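Local coordinates for protein EpsJ (Vibrio vulnificus, PDB 2RET) that serves as a pseudopilin of the type 2 secretion system, pairing with the pseudopilin EpsI, probably as a minor component of the pseudopilus, at residues Leu52-Ile66 / Ser120-Gly132. Residues are numbered along the deposited sequence; the frame is centred on the assembly and turned at random.
Sequences LHWADYLLDSDNKGI and SDVEELNVRFYDG
Two antiparallel sheets of this pseudopilin pack against each other here, the hairpin formed by strands 49-56 and 64-74 lying over strand 122-130, and Trp-54 is the main piece between them. Its indole is clasped on both faces. On one, Val-127 makes a CH-pi contact, CB sitting 3.8 Å from the centroid of the Trp-54 six-membered ring and nearly on the normal; on the other lies CD of Lys-64, from its own hairpin. With Trp-54 CG anti to the backbone N (chi1 173°), the indole runs along strand 122-130, carrying CH2 to 3.4 Å from Val-127 N. Phe-129 completes a T-shaped pair: over the same face as Val-127, its edge points at the five-membered ring of Trp-54, planes at 74°. Beyond it, Leu-52 CD1 touches Phe-129 CE2 at 3.9 Å; Ile-66, from the other hairpin strand, crosses Val-127 at about a right angle, CD1 to CG1. Bent at chi2 and chi4, Lys-64 brings NZ to 2.9 Å from Asp-56 OD1, a salt bridge that ties the two hairpin strands and should help keep the lysine chain against the indole. Held between Lys-64 and Val-127 and met by the edge of Phe-129, the indole makes the centre of this sheet-to-sheet contact aromatic and apolar.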
ATOM      1  N   LEU B  52     -24.500  -1.232  -0.263  1.00 19.14           N
ATOM      2  CA  LEU B  52     -25.032  -2.202  -1.251  1.00 19.10           C
ATOM      3  C   LEU B  52     -26.539  -1.985  -1.394  1.00 17.69           C
ATOM      4  O   LEU B  52     -27.255  -1.963  -0.404  1.00 18.28           O
ATOM      5  CB  LEU B  52     -24.821  -3.673  -0.853  1.00 19.65           C
ATOM      6  CG  LEU B  52     -23.423  -4.322  -0.806  1.00 22.55           C
ATOM      7  CD1 LEU B  52     -23.420  -5.500   0.190  1.00 23.97           C
ATOM      8  CD2 LEU B  52     -22.959  -4.789  -2.160  1.00 26.21           C
ATOM      9  N   HIS B  53     -26.992  -1.827  -2.632  1.00 15.86           N
ATOM     10  CA  HIS B  53     -28.392  -1.647  -2.930  1.00 15.17           C
ATOM     11  C   HIS B  53     -28.862  -2.975  -3.521  1.00 14.09           C
ATOM     12  O   HIS B  53     -28.243  -3.517  -4.409  1.00 11.85           O
ATOM     13  CB  HIS B  53     -28.618  -0.496  -3.938  1.00 14.37           C
ATOM     14  CG  HIS B  53     -27.956   0.793  -3.559  1.00 14.68           C
ATOM     15  ND1 HIS B  53     -28.639   1.850  -2.983  1.00 16.60           N
ATOM     16  CD2 HIS B  53     -26.670   1.193  -3.675  1.00 13.87           C
ATOM     17  CE1 HIS B  53     -27.797   2.842  -2.775  1.00 17.16           C
ATOM     18  NE2 HIS B  53     -26.597   2.468  -3.189  1.00 15.50           N
ATOM     19  N   TRP B  54     -29.965  -3.468  -2.995  1.00 13.73           N
ATOM     20  CA  TRP B  54     -30.453  -4.813  -3.281  1.00 14.48           C
ATOM     21  C   TRP B  54     -31.967  -4.830  -3.050  1.00 14.46           C
ATOM     22  O   TRP B  54     -32.426  -4.794  -1.918  1.00 14.77           O
ATOM     23  CB  TRP B  54     -29.771  -5.865  -2.402  1.00 13.45           C
ATOM     24  CG  TRP B  54     -30.372  -7.261  -2.536  1.00 12.51           C
ATOM     25  CD1 TRP B  54     -30.997  -7.994  -1.543  1.00 13.67           C
ATOM     26  CD2 TRP B  54     -30.388  -8.086  -3.698  1.00  9.34           C
ATOM     27  NE1 TRP B  54     -31.401  -9.215  -2.035  1.00 11.93           N
ATOM     28  CE2 TRP B  54     -31.040  -9.294  -3.353  1.00 10.34           C
ATOM     29  CE3 TRP B  54     -29.937  -7.919  -5.004  1.00 13.11           C
ATOM     30  CZ2 TRP B  54     -31.250 -10.305  -4.264  1.00 11.79           C
ATOM     31  CZ3 TRP B  54     -30.118  -8.928  -5.902  1.00 13.46           C
ATOM     32  CH2 TRP B  54     -30.767 -10.116  -5.537  1.00 13.62           C
ATOM     33  N   ALA B  55     -32.732  -4.835  -4.133  1.00 15.13           N
ATOM     34  CA  ALA B  55     -34.204  -4.754  -4.006  1.00 15.34           C
ATOM     35  C   ALA B  55     -34.869  -5.221  -5.260  1.00 14.97           C
ATOM     36  O   ALA B  55     -34.278  -5.184  -6.331  1.00 15.41           O
ATOM     37  CB  ALA B  55     -34.657  -3.322  -3.673  1.00 15.12           C
ATOM     38  N   ASP B  56     -36.106  -5.683  -5.110  1.00 15.64           N
ATOM     39  CA  ASP B  56     -36.974  -5.960  -6.246  1.00 15.13           C
ATOM     40  C   ASP B  56     -37.088  -4.697  -7.084  1.00 15.16           C
ATOM     41  O   ASP B  56     -37.230  -3.599  -6.543  1.00 15.45           O
ATOM     42  CB  ASP B  56     -38.354  -6.398  -5.774  1.00 15.50           C
ATOM     43  CG  ASP B  56     -38.414  -7.872  -5.394  1.00 15.50           C
ATOM     44  OD1 ASP B  56     -37.631  -8.713  -5.882  1.00 17.92           O
ATOM     45  OD2 ASP B  56     -39.262  -8.209  -4.580  1.00 21.85           O
ATOM     46  N   TYR B  57     -36.987  -4.852  -8.400  1.00 14.61           N
ATOM     47  CA  TYR B  57     -37.204  -3.757  -9.337  1.00 14.58           C
ATOM     48  C   TYR B  57     -36.126  -2.638  -9.298  1.00 15.06           C
ATOM     49  O   TYR B  57     -36.273  -1.645  -9.999  1.00 13.85           O
ATOM     50  CB  TYR B  57     -38.632  -3.200  -9.218  1.00 13.72           C
ATOM     51  CG  TYR B  57     -39.647  -4.282  -8.923  1.00 14.24           C
ATOM     52  CD1 TYR B  57     -40.502  -4.182  -7.826  1.00 15.02           C
ATOM     53  CD2 TYR B  57     -39.727  -5.433  -9.705  1.00 13.85           C
ATOM     54  CE1 TYR B  57     -41.426  -5.192  -7.525  1.00 14.36           C
ATOM     55  CE2 TYR B  57     -40.638  -6.449  -9.400  1.00 12.36           C
ATOM     56  CZ  TYR B  57     -41.483  -6.315  -8.308  1.00 13.42           C
ATOM     57  OH  TYR B  57     -42.377  -7.305  -7.989  1.00 12.48           O
ATOM     58  N   LEU B  58     -35.028  -2.822  -8.548  1.00 16.19           N
ATOM     59  CA  LEU B  58     -33.932  -1.862  -8.609  1.00 16.82           C
ATOM     60  C   LEU B  58     -33.422  -1.767 -10.044  1.00 17.42           C
ATOM     61  O   LEU B  58     -33.316  -2.781 -10.765  1.00 16.06           O
ATOM     62  CB  LEU B  58     -32.749  -2.259  -7.715  1.00 17.51           C
ATOM     63  CG  LEU B  58     -31.870  -1.047  -7.316  1.00 18.50           C
ATOM     64  CD1 LEU B  58     -32.592  -0.296  -6.118  1.00 15.03           C
ATOM     65  CD2 LEU B  58     -30.426  -1.421  -6.980  1.00 16.30           C
ATOM     66  N   LEU B  59     -33.113  -0.537 -10.443  1.00 17.99           N
ATOM     67  CA  LEU B  59     -32.652  -0.220 -11.789  1.00 18.61           C
ATOM     68  C   LEU B  59     -33.632  -0.715 -12.856  1.00 18.08           C
ATOM     69  O   LEU B  59     -33.221  -1.050 -13.954  1.00 17.55           O
ATOM     70  CB  LEU B  59     -31.252  -0.808 -12.031  1.00 18.92           C
ATOM     71  CG  LEU B  59     -30.146  -0.530 -10.983  1.00 20.80           C
ATOM     72  CD1 LEU B  59     -28.892  -1.283 -11.353  1.00 20.45           C
ATOM     73  CD2 LEU B  59     -29.850   0.974 -10.814  1.00 18.64           C
ATOM     74  N   ASP B  60     -34.919  -0.784 -12.516  1.00 18.40           N
ATOM     75  CA  ASP B  60     -35.944  -1.224 -13.457  1.00 18.46           C
ATOM     76  C   ASP B  60     -35.838  -2.717 -13.803  1.00 17.93           C
ATOM     77  O   ASP B  60     -36.388  -3.158 -14.791  1.00 17.87           O
ATOM     78  CB  ASP B  60     -35.883  -0.367 -14.739  1.00 19.59           C
ATOM     79  CG  ASP B  60     -37.102  -0.525 -15.625  1.00 22.90           C
ATOM     80  OD1 ASP B  60     -38.183  -0.876 -15.104  1.00 27.82           O
ATOM     81  OD2 ASP B  60     -36.979  -0.305 -16.854  1.00 28.82           O
ATOM     82  N   SER B  61     -35.174  -3.502 -12.961  1.00 17.02           N
ATOM     83  CA  SER B  61     -35.142  -4.935 -13.129  1.00 16.58           C
ATOM     84  C   SER B  61     -36.561  -5.519 -13.160  1.00 16.76           C
ATOM     85  O   SER B  61     -37.446  -4.968 -12.520  1.00 16.17           O
ATOM     86  CB  SER B  61     -34.330  -5.575 -11.992  1.00 16.16           C
ATOM     87  OG  SER B  61     -34.156  -6.944 -12.238  1.00 14.79           O
ATOM     88  N   ASP B  62     -36.771  -6.592 -13.948  1.00 17.88           N
ATOM     89  CA  ASP B  62     -38.027  -7.396 -13.934  1.00 18.38           C
ATOM     90  C   ASP B  62     -38.087  -8.253 -12.663  1.00 18.77           C
ATOM     91  O   ASP B  62     -39.148  -8.731 -12.300  1.00 18.59           O
ATOM     92  CB  ASP B  62     -38.138  -8.390 -15.104  1.00 18.65           C
ATOM     93  CG  ASP B  62     -38.149  -7.734 -16.484  1.00 19.65           C
ATOM     94  OD1 ASP B  62     -38.381  -6.527 -16.608  1.00 21.62           O
ATOM     95  OD2 ASP B  62     -37.903  -8.464 -17.468  1.00 20.85           O
ATOM     96  N   ASN B  63     -36.946  -8.511 -12.014  1.00 19.13           N
ATOM     97  CA  ASN B  63     -36.993  -9.014 -10.644  1.00 19.40           C
ATOM     98  C   ASN B  63     -35.990  -8.283  -9.765  1.00 18.13           C
ATOM     99  O   ASN B  63     -36.104  -7.070  -9.589  1.00 17.90           O
ATOM    100  CB  ASN B  63     -36.931 -10.559 -10.567  1.00 20.36           C
ATOM    101  CG  ASN B  63     -35.853 -11.175 -11.476  1.00 24.46           C
ATOM    102  OD1 ASN B  63     -36.112 -11.413 -12.676  1.00 29.34           O
ATOM    103  ND2 ASN B  63     -34.647 -11.478 -10.897  1.00 24.86           N
ATOM    104  N   LYS B  64     -35.021  -8.985  -9.198  1.00 17.27           N
ATOM    105  CA  LYS B  64     -34.082  -8.340  -8.288  1.00 17.07           C
ATOM    106  C   LYS B  64     -33.080  -7.538  -9.038  1.00 15.62           C
ATOM    107  O   LYS B  64     -32.752  -7.871 -10.176  1.00 14.70           O
ATOM    108  CB  LYS B  64     -33.363  -9.363  -7.430  1.00 17.33           C
ATOM    109  CG  LYS B  64     -34.210  -9.817  -6.289  1.00 17.68           C
ATOM    110  CD  LYS B  64     -34.386  -8.701  -5.263  1.00 18.38           C
ATOM    111  CE  LYS B  64     -34.929  -9.266  -3.973  1.00 20.37           C
ATOM    112  NZ  LYS B  64     -35.861 -10.372  -4.238  1.00 17.91           N
ATOM    113  N   GLY B  65     -32.630  -6.463  -8.405  1.00 14.85           N
ATOM    114  CA  GLY B  65     -31.425  -5.758  -8.849  1.00 15.05           C
ATOM    115  C   GLY B  65     -30.453  -5.419  -7.746  1.00 14.50           C
ATOM    116  O   GLY B  65     -30.839  -5.298  -6.606  1.00 14.01           O
ATOM    117  N   ILE B  66     -29.179  -5.237  -8.120  1.00 15.57           N
ATOM    118  CA  ILE B  66     -28.090  -4.916  -7.172  1.00 14.99           C
ATOM    119  C   ILE B  66     -27.296  -3.728  -7.723  1.00 15.58           C
ATOM    120  O   ILE B  66     -27.181  -3.537  -8.938  1.00 14.05           O
ATOM    121  CB  ILE B  66     -27.179  -6.178  -6.831  1.00 15.75           C
ATOM    122  CG1 ILE B  66     -26.296  -5.940  -5.610  1.00 15.47           C
ATOM    123  CG2 ILE B  66     -26.336  -6.623  -7.996  1.00 15.56           C
ATOM    124  CD1 ILE B  66     -25.696  -7.210  -5.016  1.00 15.91           C
ATOM    125  N   SER B 120     -28.085 -13.886 -21.929  1.00 15.25           N
ATOM    126  CA  SER B 120     -29.454 -14.166 -22.296  1.00 15.45           C
ATOM    127  C   SER B 120     -29.953 -15.401 -21.556  1.00 14.37           C
ATOM    128  O   SER B 120     -29.192 -16.138 -20.959  1.00 14.23           O
ATOM    129  CB  SER B 120     -29.548 -14.385 -23.803  1.00 15.40           C
ATOM    130  OG  SER B 120     -28.720 -15.485 -24.133  1.00 17.17           O
ATOM    131  N   ASP B 121     -31.251 -15.579 -21.552  1.00 14.60           N
ATOM    132  CA  ASP B 121     -31.886 -16.704 -20.868  1.00 15.57           C
ATOM    133  C   ASP B 121     -31.458 -16.875 -19.405  1.00 15.24           C
ATOM    134  O   ASP B 121     -31.068 -17.974 -18.970  1.00 15.15           O
ATOM    135  CB  ASP B 121     -31.678 -17.995 -21.662  1.00 15.86           C
ATOM    136  CG  ASP B 121     -32.528 -18.051 -22.933  1.00 17.84           C
ATOM    137  OD1 ASP B 121     -33.452 -17.219 -23.134  1.00 18.09           O
ATOM    138  OD2 ASP B 121     -32.265 -18.960 -23.733  1.00 21.67           O
ATOM    139  N   VAL B 122     -31.558 -15.774 -18.659  1.00 15.28           N
ATOM    140  CA  VAL B 122     -31.335 -15.768 -17.211  1.00 15.20           C
ATOM    141  C   VAL B 122     -32.678 -15.441 -16.602  1.00 16.15           C
ATOM    142  O   VAL B 122     -33.223 -14.405 -16.865  1.00 16.99           O
ATOM    143  CB  VAL B 122     -30.248 -14.749 -16.796  1.00 14.78           C
ATOM    144  CG1 VAL B 122     -30.188 -14.592 -15.274  1.00 13.18           C
ATOM    145  CG2 VAL B 122     -28.887 -15.213 -17.314  1.00 14.41           C
ATOM    146  N   GLU B 123     -33.239 -16.339 -15.827  1.00 16.88           N
ATOM    147  CA  GLU B 123     -34.557 -16.112 -15.275  1.00 18.17           C
ATOM    148  C   GLU B 123     -34.501 -15.239 -14.019  1.00 18.17           C
ATOM    149  O   GLU B 123     -35.352 -14.352 -13.814  1.00 19.26           O
ATOM    150  CB  GLU B 123     -35.225 -17.454 -14.963  1.00 18.62           C
ATOM    151  CG  GLU B 123     -35.625 -18.238 -16.233  1.00 21.25           C
ATOM    152  CD  GLU B 123     -35.919 -19.705 -15.980  1.00 24.21           C
ATOM    153  OE1 GLU B 123     -35.804 -20.163 -14.821  1.00 26.24           O
ATOM    154  OE2 GLU B 123     -36.279 -20.403 -16.954  1.00 27.10           O
ATOM    155  N   GLU B 124     -33.486 -15.473 -13.194  1.00 17.53           N
ATOM    156  CA  GLU B 124     -33.447 -14.922 -11.849  1.00 17.18           C
ATOM    157  C   GLU B 124     -32.020 -14.546 -11.529  1.00 16.24           C
ATOM    158  O   GLU B 124     -31.071 -15.120 -12.082  1.00 14.91           O
ATOM    159  CB  GLU B 124     -33.986 -15.940 -10.818  1.00 18.28           C
ATOM    160  CG  GLU B 124     -34.333 -15.310  -9.470  1.00 22.47           C
ATOM    161  CD  GLU B 124     -34.824 -16.307  -8.427  1.00 27.65           C
ATOM    162  OE1 GLU B 124     -35.604 -17.238  -8.781  1.00 28.74           O
ATOM    163  OE2 GLU B 124     -34.443 -16.139  -7.236  1.00 31.49           O
ATOM    164  N   LEU B 125     -31.938 -13.508 -10.700  1.00 15.05           N
ATOM    165  CA  LEU B 125     -30.790 -13.056  -9.987  1.00 14.55           C
ATOM    166  C   LEU B 125     -31.132 -13.126  -8.497  1.00 13.56           C
ATOM    167  O   LEU B 125     -32.069 -12.518  -8.070  1.00 12.76           O
ATOM    168  CB  LEU B 125     -30.474 -11.597 -10.391  1.00 14.93           C
ATOM    169  CG  LEU B 125     -29.400 -10.850  -9.577  1.00 15.72           C
ATOM    170  CD1 LEU B 125     -28.057 -11.534  -9.733  1.00 11.14           C
ATOM    171  CD2 LEU B 125     -29.317  -9.345  -9.937  1.00 15.03           C
ATOM    172  N   ASN B 126     -30.354 -13.877  -7.732  1.00 13.65           N
ATOM    173  CA  ASN B 126     -30.436 -13.871  -6.280  1.00 14.82           C
ATOM    174  C   ASN B 126     -29.067 -13.685  -5.595  1.00 14.26           C
ATOM    175  O   ASN B 126     -28.100 -14.322  -5.943  1.00 14.96           O
ATOM    176  CB  ASN B 126     -31.059 -15.158  -5.772  1.00 15.39           C
ATOM    177  CG  ASN B 126     -31.452 -15.067  -4.301  1.00 19.14           C
ATOM    178  OD1 ASN B 126     -32.138 -14.123  -3.864  1.00 20.91           O
ATOM    179  ND2 ASN B 126     -31.002 -16.036  -3.528  1.00 24.14           N
ATOM    180  N   VAL B 127     -29.031 -12.838  -4.587  1.00 13.63           N
ATOM    181  CA  VAL B 127     -27.806 -12.503  -3.877  1.00 13.57           C
ATOM    182  C   VAL B 127     -28.026 -12.685  -2.391  1.00 13.24           C
ATOM    183  O   VAL B 127     -29.079 -12.320  -1.863  1.00 12.58           O
ATOM    184  CB  VAL B 127     -27.324 -11.069  -4.190  1.00 13.86           C
ATOM    185  CG1 VAL B 127     -26.035 -10.757  -3.401  1.00 15.49           C
ATOM    186  CG2 VAL B 127     -27.022 -10.887  -5.724  1.00 12.51           C
ATOM    187  N   ARG B 128     -27.032 -13.290  -1.735  1.00 13.35           N
ATOM    188  CA  ARG B 128     -27.028 -13.511  -0.300  1.00 12.50           C
ATOM    189  C   ARG B 128     -25.749 -12.967   0.286  1.00 11.87           C
ATOM    190  O   ARG B 128     -24.735 -12.898  -0.369  1.00 11.76           O
ATOM    191  CB  ARG B 128     -27.174 -14.970   0.016  1.00 12.73           C
ATOM    192  CG  ARG B 128     -28.560 -15.492  -0.263  1.00 16.40           C
ATOM    193  CD  ARG B 128     -28.521 -16.958  -0.561  1.00 19.85           C
ATOM    194  NE  ARG B 128     -28.668 -17.730   0.654  1.00 21.43           N
ATOM    195  CZ  ARG B 128     -27.831 -18.663   1.108  1.00 23.93           C
ATOM    196  NH1 ARG B 128     -26.707 -18.999   0.460  1.00 26.05           N
ATOM    197  NH2 ARG B 128     -28.130 -19.269   2.254  1.00 24.05           N
ATOM    198  N   PHE B 129     -25.828 -12.563   1.543  1.00 11.53           N
ATOM    199  CA  PHE B 129     -24.795 -11.816   2.196  1.00 11.27           C
ATOM    200  C   PHE B 129     -24.425 -12.563   3.453  1.00 11.38           C
ATOM    201  O   PHE B 129     -25.299 -12.945   4.251  1.00 11.56           O
ATOM    202  CB  PHE B 129     -25.330 -10.424   2.525  1.00 11.70           C
ATOM    203  CG  PHE B 129     -25.976  -9.741   1.354  1.00 10.69           C
ATOM    204  CD1 PHE B 129     -27.351  -9.815   1.162  1.00 11.84           C
ATOM    205  CD2 PHE B 129     -25.203  -9.058   0.425  1.00 12.83           C
ATOM    206  CE1 PHE B 129     -27.958  -9.193   0.086  1.00 11.80           C
ATOM    207  CE2 PHE B 129     -25.794  -8.433  -0.672  1.00 12.54           C
ATOM    208  CZ  PHE B 129     -27.179  -8.484  -0.831  1.00 13.09           C
ATOM    209  N   TYR B 130     -23.138 -12.798   3.607  1.00 11.79           N
ATOM    210  CA  TYR B 130     -22.605 -13.419   4.783  1.00 13.52           C
ATOM    211  C   TYR B 130     -22.309 -12.386   5.850  1.00 14.47           C
ATOM    212  O   TYR B 130     -21.408 -11.544   5.686  1.00 14.82           O
ATOM    213  CB  TYR B 130     -21.335 -14.220   4.482  1.00 13.92           C
ATOM    214  CG  TYR B 130     -20.947 -15.134   5.630  1.00 14.96           C
ATOM    215  CD1 TYR B 130     -21.781 -16.175   6.024  1.00 17.57           C
ATOM    216  CD2 TYR B 130     -19.763 -14.963   6.317  1.00 15.58           C
ATOM    217  CE1 TYR B 130     -21.442 -17.014   7.061  1.00 17.78           C
ATOM    218  CE2 TYR B 130     -19.420 -15.806   7.367  1.00 17.21           C
ATOM    219  CZ  TYR B 130     -20.264 -16.824   7.730  1.00 17.12           C
ATOM    220  OH  TYR B 130     -19.943 -17.653   8.764  1.00 18.01           O
ATOM    221  N   ASP B 131     -23.047 -12.484   6.951  1.00 15.39           N
ATOM    222  CA  ASP B 131     -22.978 -11.507   8.019  1.00 17.30           C
ATOM    223  C   ASP B 131     -22.048 -11.959   9.137  1.00 17.96           C
ATOM    224  O   ASP B 131     -22.031 -11.353  10.189  1.00 18.51           O
ATOM    225  CB  ASP B 131     -24.387 -11.189   8.558  1.00 17.62           C
ATOM    226  CG  ASP B 131     -24.946 -12.270   9.510  1.00 18.75           C
ATOM    227  OD1 ASP B 131     -24.238 -13.214   9.913  1.00 19.45           O
ATOM    228  OD2 ASP B 131     -26.127 -12.151   9.871  1.00 21.82           O
ATOM    229  N   GLY B 132     -21.283 -13.023   8.902  1.00 19.23           N
ATOM    230  CA  GLY B 132     -20.276 -13.484   9.851  1.00 20.20           C
ATOM    231  C   GLY B 132     -20.705 -14.797  10.477  1.00 21.33           C
ATOM    232  O   GLY B 132     -19.862 -15.600  10.874  1.00 22.51           O
TER